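Local coordinates for cytoplasmic protein (Cryptococcus neoformans var. grubii serotype A, PDB 7LPO) that probably hydrolyses steryl beta-glucosides, releasing the sugar from the sterol, as a sterylglucosidase of glycoside hydrolase family 5, at residues G218-A222 with Y386-P391. Numbering follows the deposited sequence.
Sequences GKTYA and YFSTLP
An aromatic cluster of Y221, Y386 and F387 joins the C-terminal end of helix 206-221 to loop 386-391, weakly strand-like at about 389-390 (phi/psi T389 -138/-173, L390 -90/126). The helix is kinked, K219 N and T220 N lacking bonds to the preceding turn; A222 N still hydrogen-bonds G218 O (2.8 Å), and the chain leaves the helix at A222 (-132/59). Nearest CA pairs are T220-L390 (6.8 Å) and Y221-P391 (7.1 Å). Y221, chi1 m, inserts its ring into the loop. F387 (chi1 m) supplies an apolar, oblique ring (centroids 5.3 Å apart, planes at 50°), its CD1 over one Y221 face, 3.7 Å from CG. Tyrosine suits this place because Y221 OH donates to T389 O (3.0 Å), satisfying a carbonyl among apolar groups. Y386 OH (chi1 t) donates to Y221 O (2.7 Å); the Y221 edge meets the Y386 face, offset edge-to-face (centroids 5.8 Å, planes 62°). P391 points its compact apolar ring toward the helix, CD lying 3.7 Å from Y221 CE1 and T220 CG2; T220's short methyl (chi1 m), CG2, also fits against L390 CD2 (3.9 Å). Such aromatic packing of a helix C-terminus on a loop, partly buried, belongs here to a family 5 glycosidase of the TIM-barrel clan.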
# COMPACT_ATOMS: atom_id res chain seq x y z
N GLY A 218 -3.07 17.43 16.54
CA GLY A 218 -3.31 17.59 17.97
C GLY A 218 -3.14 19.02 18.46
O GLY A 218 -3.86 19.47 19.35
N LYS A 219 -2.19 19.76 17.88
CA LYS A 219 -1.95 21.12 18.35
C LYS A 219 -3.11 22.06 18.03
O LYS A 219 -3.27 23.09 18.68
CB LYS A 219 -0.65 21.68 17.74
CG LYS A 219 0.61 21.07 18.32
CD LYS A 219 1.87 21.65 17.68
CE LYS A 219 2.20 20.95 16.37
NZ LYS A 219 3.61 21.19 15.92
N THR A 220 -3.93 21.71 17.04
CA THR A 220 -5.07 22.52 16.65
C THR A 220 -6.34 22.12 17.38
O THR A 220 -7.09 22.99 17.84
CB THR A 220 -5.29 22.39 15.13
OG1 THR A 220 -4.13 22.88 14.45
CG2 THR A 220 -6.53 23.17 14.67
N TYR A 221 -6.59 20.82 17.53
CA TYR A 221 -7.86 20.33 18.03
C TYR A 221 -7.79 19.72 19.42
O TYR A 221 -8.84 19.59 20.06
CB TYR A 221 -8.44 19.29 17.07
CG TYR A 221 -8.69 19.86 15.69
CD1 TYR A 221 -9.65 20.84 15.50
CD2 TYR A 221 -7.94 19.46 14.60
CE1 TYR A 221 -9.86 21.40 14.24
CE2 TYR A 221 -8.13 20.00 13.36
CZ TYR A 221 -9.09 20.97 13.18
OH TYR A 221 -9.29 21.52 11.93
N ALA A 222 -6.60 19.36 19.91
CA ALA A 222 -6.43 18.86 21.28
C ALA A 222 -5.27 19.58 21.95
O ALA A 222 -4.29 18.96 22.37
CB ALA A 222 -6.20 17.35 21.27
N TYR A 386 -16.64 21.53 14.83
CA TYR A 386 -15.37 21.76 15.51
C TYR A 386 -14.16 21.46 14.64
O TYR A 386 -13.19 22.23 14.63
CB TYR A 386 -15.32 20.90 16.77
CG TYR A 386 -14.09 21.05 17.63
CD1 TYR A 386 -13.87 22.21 18.37
CD2 TYR A 386 -13.16 20.02 17.73
CE1 TYR A 386 -12.75 22.35 19.17
CE2 TYR A 386 -12.04 20.15 18.54
CZ TYR A 386 -11.84 21.32 19.25
OH TYR A 386 -10.73 21.46 20.03
N PHE A 387 -14.19 20.33 13.93
CA PHE A 387 -13.03 19.86 13.19
C PHE A 387 -12.97 20.36 11.75
O PHE A 387 -11.99 20.08 11.05
CB PHE A 387 -13.00 18.34 13.19
CG PHE A 387 -12.86 17.72 14.56
CD1 PHE A 387 -11.62 17.59 15.16
CD2 PHE A 387 -13.98 17.25 15.23
CE1 PHE A 387 -11.50 16.99 16.43
CE2 PHE A 387 -13.86 16.66 16.49
CZ PHE A 387 -12.62 16.52 17.08
N SER A 388 -13.97 21.10 11.28
CA SER A 388 -13.98 21.58 9.90
C SER A 388 -13.24 22.91 9.72
O SER A 388 -12.98 23.30 8.57
CB SER A 388 -15.42 21.75 9.41
OG SER A 388 -16.08 22.78 10.12
N THR A 389 -12.92 23.59 10.80
CA THR A 389 -12.27 24.90 10.76
C THR A 389 -11.20 24.91 11.85
O THR A 389 -10.94 23.90 12.50
CB THR A 389 -13.30 26.02 10.96
OG1 THR A 389 -13.99 25.84 12.21
CG2 THR A 389 -14.32 26.05 9.82
N LEU A 390 -10.59 26.07 12.06
CA LEU A 390 -9.66 26.24 13.19
C LEU A 390 -10.43 26.74 14.41
O LEU A 390 -11.15 27.74 14.31
CB LEU A 390 -8.56 27.23 12.83
CG LEU A 390 -7.82 26.89 11.53
CD1 LEU A 390 -7.01 28.06 11.03
CD2 LEU A 390 -6.92 25.66 11.75
N PRO A 391 -10.32 26.07 15.56
CA PRO A 391 -11.18 26.46 16.70
C PRO A 391 -11.03 27.91 17.14
O PRO A 391 -12.00 28.48 17.65
CB PRO A 391 -10.75 25.49 17.81
CG PRO A 391 -10.33 24.25 17.07
CD PRO A 391 -9.63 24.79 15.81